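Local coordinates for protein putative Glycosidase (Bacteroides thetaiotaomicron, PDB 3R67) that is of unknown function but is probably a glycosidase-like protein of the beta-fructosidase clan, built as a five-bladed beta-propeller, at residues K232-R237 with I298-K303; N264-S269 with T278-C283. One frame throughout, in Å; residues are numbered along the deposited sequence.

Contact 1 of 2, residues K232-R237 with I298-K303. With EDO (1,2-ethanediol), chain F.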
loop_
_atom_site.group_PDB
_atom_site.type_symbol
_atom_site.label_atom_id
_atom_site.label_comp_id
_atom_site.label_asym_id
_atom_site.label_seq_id
_atom_site.Cartn_x
_atom_site.Cartn_y
_atom_site.Cartn_z
ATOM N N LYS A 232 -3.406 -7.420 18.171
ATOM C CA LYS A 232 -4.296 -7.373 17.012
ATOM C C LYS A 232 -5.362 -6.286 17.237
ATOM O O LYS A 232 -6.295 -6.486 18.013
ATOM C CB LYS A 232 -4.925 -8.755 16.780
ATOM C CG LYS A 232 -3.916 -9.856 16.499
ATOM C CD LYS A 232 -4.612 -11.186 16.284
ATOM C CE LYS A 232 -3.644 -12.280 15.905
ATOM N NZ LYS A 232 -4.361 -13.553 15.630
ATOM N N VAL A 233 -5.203 -5.126 16.605
ATOM C CA VAL A 233 -6.113 -4.002 16.837
ATOM C C VAL A 233 -7.329 -4.092 15.882
ATOM O O VAL A 233 -8.372 -3.507 16.166
ATOM C CB VAL A 233 -5.403 -2.629 16.721
ATOM C CG1 VAL A 233 -4.323 -2.503 17.783
ATOM C CG2 VAL A 233 -4.828 -2.364 15.323
ATOM N N ILE A 234 -7.192 -4.837 14.781
ATOM C CA ILE A 234 -8.236 -5.115 13.781
ATOM C C ILE A 234 -8.057 -6.545 13.333
ATOM O O ILE A 234 -6.941 -6.954 13.003
ATOM C CB ILE A 234 -8.198 -4.106 12.583
ATOM C CG1 ILE A 234 -8.796 -2.756 12.958
ATOM C CG2 ILE A 234 -8.931 -4.629 11.353
ATOM C CD1 ILE A 234 -8.543 -1.714 11.863
ATOM N N THR A 235 -9.143 -7.309 13.337
ATOM C CA THR A 235 -9.149 -8.689 12.861
ATOM C C THR A 235 -10.319 -8.868 11.902
ATOM O O THR A 235 -11.313 -8.146 12.029
ATOM C CB THR A 235 -9.199 -9.723 14.032
ATOM O OG1 THR A 235 -10.364 -9.505 14.815
ATOM C CG2 THR A 235 -7.963 -9.683 14.926
ATOM N N PRO A 236 -10.257 -9.843 10.963
ATOM C CA PRO A 236 -11.405 -10.088 10.074
ATOM C C PRO A 236 -12.693 -10.381 10.856
ATOM O O PRO A 236 -12.655 -10.948 11.959
ATOM C CB PRO A 236 -10.962 -11.314 9.272
ATOM C CG PRO A 236 -9.459 -11.221 9.262
ATOM C CD PRO A 236 -9.150 -10.777 10.660
ATOM N N ARG A 237 -13.830 -9.953 10.295
ATOM C CA ARG A 237 -15.143 -10.105 10.912
ATOM C C ARG A 237 -16.027 -10.981 10.075
ATOM O O ARG A 237 -16.330 -10.638 8.925
ATOM C CB ARG A 237 -15.825 -8.749 11.108
ATOM C CG ARG A 237 -15.061 -7.737 11.936
ATOM C CD ARG A 237 -15.738 -6.383 11.871
ATOM N NE ARG A 237 -15.636 -5.771 10.538
ATOM C CZ ARG A 237 -16.204 -4.615 10.207
ATOM N NH1 ARG A 237 -16.925 -3.944 11.093
ATOM N NH2 ARG A 237 -16.075 -4.135 8.976
ATOM N N ILE A 298 -11.765 3.300 17.847
ATOM C CA ILE A 298 -12.967 4.059 18.226
ATOM C C ILE A 298 -14.165 3.501 17.448
ATOM O O ILE A 298 -15.183 3.144 18.049
ATOM C CB ILE A 298 -12.806 5.589 17.998
ATOM C CG1 ILE A 298 -11.591 6.181 18.780
ATOM C CG2 ILE A 298 -14.120 6.327 18.349
ATOM C CD1 ILE A 298 -11.203 7.624 18.343
ATOM N N ASP A 299 -14.047 3.431 16.116
ATOM C CA ASP A 299 -15.128 2.988 15.254
ATOM C C ASP A 299 -14.552 2.412 13.940
ATOM O O ASP A 299 -13.351 2.535 13.667
ATOM C CB ASP A 299 -16.098 4.161 14.980
ATOM C CG ASP A 299 -17.464 3.757 14.458
ATOM O OD1 ASP A 299 -17.819 2.547 14.571
ATOM O OD2 ASP A 299 -18.206 4.649 13.998
ATOM N N ARG A 300 -15.414 1.745 13.157
ATOM C CA ARG A 300 -15.071 1.026 11.940
ATOM C C ARG A 300 -16.298 0.909 11.042
ATOM O O ARG A 300 -17.414 0.829 11.548
ATOM C CB ARG A 300 -14.549 -0.353 12.376
ATOM C CG ARG A 300 -14.017 -1.282 11.319
ATOM C CD ARG A 300 -13.506 -2.464 12.099
ATOM N NE ARG A 300 -13.005 -3.543 11.259
ATOM C CZ ARG A 300 -12.627 -4.713 11.735
ATOM N NH1 ARG A 300 -12.724 -4.970 13.035
ATOM N NH2 ARG A 300 -12.187 -5.658 10.913
ATOM N N LEU A 301 -16.103 0.941 9.717
ATOM C CA LEU A 301 -17.207 0.818 8.763
ATOM C C LEU A 301 -17.652 -0.633 8.682
ATOM O O LEU A 301 -16.806 -1.522 8.624
ATOM C CB LEU A 301 -16.813 1.343 7.372
ATOM C CG LEU A 301 -16.350 2.823 7.213
ATOM C CD1 LEU A 301 -16.161 3.156 5.722
ATOM C CD2 LEU A 301 -17.353 3.828 7.830
ATOM N N ASP A 302 -18.970 -0.880 8.693
ATOM C CA ASP A 302 -19.539 -2.233 8.624
ATOM C C ASP A 302 -19.810 -2.626 7.154
ATOM O O ASP A 302 -20.024 -3.805 6.841
ATOM C CB ASP A 302 -20.812 -2.320 9.478
ATOM C CG ASP A 302 -20.496 -2.213 10.972
ATOM O OD1 ASP A 302 -19.306 -2.395 11.351
ATOM O OD2 ASP A 302 -21.439 -1.971 11.769
ATOM N N LYS A 303 -19.733 -1.630 6.261
ATOM C CA LYS A 303 -19.871 -1.747 4.814
ATOM C C LYS A 303 -18.710 -1.053 4.151
ATOM O O LYS A 303 -18.233 -0.041 4.670
ATOM C CB LYS A 303 -21.213 -1.175 4.302
ATOM C CG LYS A 303 -22.407 -2.066 4.539
ATOM C CD LYS A 303 -23.663 -1.471 3.922
ATOM C CE LYS A 303 -24.689 -2.517 3.523
ATOM N NZ LYS A 303 -25.140 -3.349 4.663
HETATM C C1 EDO F . -11.134 -5.970 15.898
HETATM O O1 EDO F . -11.991 -6.870 15.164
HETATM C C2 EDO F . -10.715 -6.475 17.281
HETATM O O2 EDO F . -9.913 -7.668 17.192
#
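R300 carries CG anti to the backbone N (chi1 -175°) and runs straight out to NE, while R237 bends at chi3 (-69°); the two chains slide past each other in opposite directions and end with their guanidinium groups stacked. The planes differ by 14° and the centres lie 3.9 Å apart, with NE of R237 set 3.4 Å from CZ of R300. On the opposite face of the R300 group sits the CG2 methyl of I234, 3.4 Å from NH2 of R300 and offset toward the rim, so the flat cation is sandwiched between a like charge and a hydrocarbon.

Each group spends its hydrogens at its edge. R300 NH2 gives an almost straight bond to T235 O at 2.9 Å; the oxygen lies in the guanidinium plane, but the donor stands well above the plane of the carbonyl. R300 NH1 reaches O1 of a 1,2-ethanediol at 2.9 Å, probably left from crystallisation, whose O2 pairs with T235 OG1. R237 NH2 donates to L301 O at 2.7 Å, in the plane of that carbonyl, and R237 NH1 forms a salt bridge with D302 OD1 at 2.9 Å whose hydrogen-bond geometry is weak.

The contact lays the loop between strands 221-222 and 245-255 over a propeller blade. R300 starts on strand 297-300, at the end of the order 245-255, 258-266, 282-289, 297-300, and reaches back until it touches T246, its NE bonded to Y263 OH.

Stacked arginines illustrate how shared counter-charges can offset repulsion: D242 places OD1 on R237 NE and OD2 on R300 NH2, so one carboxylate serves both cations, and together with D302 it probably lowers the cost of bringing two positive charges face to face.

Contact 2 of 2, residues N264-S269 with T278-C283; sequences NGKNKS and TANSYC. With EDO (1,2-ethanediol), chain J.
G265 and C283 join the end of strand 258-266 to the start of its antiparallel neighbour, strand 282-289, in a beta hairpin of a propeller blade, and the ladder between them shows how a hairpin carries its pairing beyond the regular strands.

The backbone bonds come first. G265 and C283 form a hydrogen-bonded pair, G265 N to C283 O at 2.8 Å and C283 N to G265 O at 2.9 Å; K266 and Y282 follow as a non-hydrogen-bonded pair, in which the CA-H of each residue points at a carbonyl oxygen of the other segment, S281 O and G265 O respectively. Past the strands, N267 N donates to S281 O and N267 O accepts from N280 N at 2.8 Å. The second segment folds here into a type II turn from T278 to S281, closed by S281 N on T278 O, with N280 at positive phi (68°).

Polar side chains supplement the turn. S281 OG braces it from within, 2.7 Å from T278 O and on the same face of that carbonyl as S281 N. Across the hairpin, N267 ND2 adds a weak bond to the same oxygen, while N267 OD1 is taken by D274 N in the intervening loop.

Nonpolar contact gathers on the face bearing K266 and Y282. With CG anti to the backbone N (chi1 -176°), K266 lays its extended chain obliquely over the tyrosine ring in a CH-pi contact, CB lying 3.9 Å from the ring centroid and only 7° off its normal; Y318 meets the same ring edge-to-face. Beyond this nonpolar layer, one water joins K266 NZ and Y282 OH, 2.9 Å from each.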
loop_
_atom_site.group_PDB
_atom_site.type_symbol
_atom_site.label_atom_id
_atom_site.label_comp_id
_atom_site.label_asym_id
_atom_site.label_seq_id
_atom_site.Cartn_x
_atom_site.Cartn_y
_atom_site.Cartn_z
ATOM N N ASN A 264 -7.912 -2.453 3.193
ATOM C CA ASN A 264 -8.478 -3.385 2.225
ATOM C C ASN A 264 -9.041 -4.623 2.908
ATOM O O ASN A 264 -8.313 -5.309 3.619
ATOM C CB ASN A 264 -7.414 -3.790 1.223
ATOM C CG ASN A 264 -6.862 -2.624 0.479
ATOM O OD1 ASN A 264 -7.525 -2.078 -0.381
ATOM N ND2 ASN A 264 -5.613 -2.261 0.752
ATOM N N GLY A 265 -10.310 -4.910 2.651
ATOM C CA GLY A 265 -10.991 -6.076 3.183
ATOM C C GLY A 265 -11.220 -7.131 2.123
ATOM O O GLY A 265 -11.774 -6.820 1.066
ATOM N N LYS A 266 -10.799 -8.389 2.385
ATOM C CA LYS A 266 -11.072 -9.489 1.454
ATOM C C LYS A 266 -12.277 -10.263 1.993
ATOM O O LYS A 266 -12.330 -10.604 3.163
ATOM C CB LYS A 266 -9.853 -10.394 1.216
ATOM C CG LYS A 266 -10.117 -11.481 0.185
ATOM C CD LYS A 266 -8.959 -12.439 0.066
ATOM C CE LYS A 266 -9.300 -13.628 -0.780
ATOM N NZ LYS A 266 -8.139 -14.550 -0.904
ATOM N N ASN A 267 -13.253 -10.511 1.140
ATOM C CA ASN A 267 -14.477 -11.188 1.515
ATOM C C ASN A 267 -14.334 -12.698 1.384
ATOM O O ASN A 267 -13.845 -13.171 0.360
ATOM C CB ASN A 267 -15.620 -10.683 0.623
ATOM C CG ASN A 267 -16.997 -11.058 1.088
ATOM O OD1 ASN A 267 -17.296 -11.075 2.284
ATOM N ND2 ASN A 267 -17.903 -11.242 0.139
ATOM N N LYS A 268 -14.728 -13.457 2.443
ATOM C CA LYS A 268 -14.735 -14.935 2.399
ATOM C C LYS A 268 -15.808 -15.447 1.466
ATOM O O LYS A 268 -16.839 -14.802 1.295
ATOM C CB LYS A 268 -14.946 -15.570 3.783
ATOM C CG LYS A 268 -13.680 -15.799 4.567
ATOM C CD LYS A 268 -13.965 -16.660 5.778
ATOM C CE LYS A 268 -12.792 -16.863 6.694
ATOM N NZ LYS A 268 -13.231 -17.503 7.967
ATOM N N SER A 269 -15.580 -16.619 0.890
ATOM C CA SER A 269 -16.561 -17.297 0.051
ATOM C C SER A 269 -17.519 -18.092 0.949
ATOM O O SER A 269 -17.072 -18.831 1.827
ATOM C CB SER A 269 -15.871 -18.187 -0.979
ATOM O OG SER A 269 -15.005 -19.115 -0.350
ATOM N N THR A 278 -18.882 -9.570 -3.784
ATOM C CA THR A 278 -18.326 -10.707 -4.496
ATOM C C THR A 278 -17.383 -11.496 -3.587
ATOM O O THR A 278 -16.585 -10.913 -2.845
ATOM C CB THR A 278 -17.600 -10.216 -5.764
ATOM O OG1 THR A 278 -18.562 -9.583 -6.609
ATOM C CG2 THR A 278 -16.933 -11.345 -6.548
ATOM N N ALA A 279 -17.516 -12.826 -3.622
ATOM C CA ALA A 279 -16.639 -13.724 -2.880
ATOM C C ALA A 279 -15.193 -13.542 -3.346
ATOM O O ALA A 279 -14.941 -13.379 -4.549
ATOM C CB ALA A 279 -17.083 -15.169 -3.060
ATOM N N ASN A 280 -14.262 -13.476 -2.380
ATOM C CA ASN A 280 -12.814 -13.346 -2.579
ATOM C C ASN A 280 -12.439 -11.969 -3.155
ATOM O O ASN A 280 -11.258 -11.738 -3.363
ATOM C CB ASN A 280 -12.269 -14.463 -3.486
ATOM C CG ASN A 280 -12.581 -15.839 -2.958
ATOM O OD1 ASN A 280 -12.447 -16.130 -1.762
ATOM N ND2 ASN A 280 -13.057 -16.690 -3.833
ATOM N N SER A 281 -13.395 -11.029 -3.323
ATOM C CA SER A 281 -13.060 -9.688 -3.795
ATOM C C SER A 281 -12.536 -8.836 -2.655
ATOM O O SER A 281 -12.883 -9.087 -1.492
ATOM C CB SER A 281 -14.263 -8.994 -4.437
ATOM O OG SER A 281 -15.261 -8.613 -3.497
ATOM N N TYR A 282 -11.731 -7.804 -3.000
ATOM C CA TYR A 282 -11.199 -6.806 -2.080
ATOM C C TYR A 282 -11.988 -5.511 -2.212
ATOM O O TYR A 282 -12.012 -4.898 -3.287
ATOM C CB TYR A 282 -9.711 -6.543 -2.320
ATOM C CG TYR A 282 -8.741 -7.622 -1.895
ATOM C CD1 TYR A 282 -8.641 -8.815 -2.607
ATOM C CD2 TYR A 282 -7.790 -7.379 -0.904
ATOM C CE1 TYR A 282 -7.701 -9.785 -2.269
ATOM C CE2 TYR A 282 -6.829 -8.331 -0.574
ATOM C CZ TYR A 282 -6.791 -9.537 -1.256
ATOM O OH TYR A 282 -5.828 -10.474 -0.956
ATOM N N CYS A 283 -12.680 -5.138 -1.145
ATOM C CA CYS A 283 -13.457 -3.905 -0.992
ATOM C C CYS A 283 -12.810 -3.098 0.124
ATOM O O CYS A 283 -12.309 -3.705 1.080
ATOM C CB CYS A 283 -14.929 -4.208 -0.715
ATOM S SG CYS A 283 -15.782 -5.058 -2.062
HETATM C C1 EDO J . -19.768 -14.061 -0.659
HETATM O O1 EDO J . -19.500 -14.444 0.712
HETATM C C2 EDO J . -20.662 -15.131 -1.288
HETATM O O2 EDO J . -20.784 -15.040 -2.716
HETATM O O HOH W 1 -5.755 -13.256 -1.829
#

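Both contacts reach the same sheet, on the same side of the chain's centre, with about 15 Å between their own centres and about 6 Å between nearest atoms. Neither is true core: 5 of 12 touching residues are buried in contact 2, 2 of 6 in contact 1. Contact 2 joins two strands that follow each other in the sheet; contact 1 brings a distant loop to strand 297-300, which pairs with strand 282-289, so the latter links the two sites. Within the hairpin, main-chain bonds set the register, whereas contact 1 is made mostly by side chains, with carbonyl oxygens among the acceptors. Contact 1 is the smaller, 293 against 513 Å², and the more ionic.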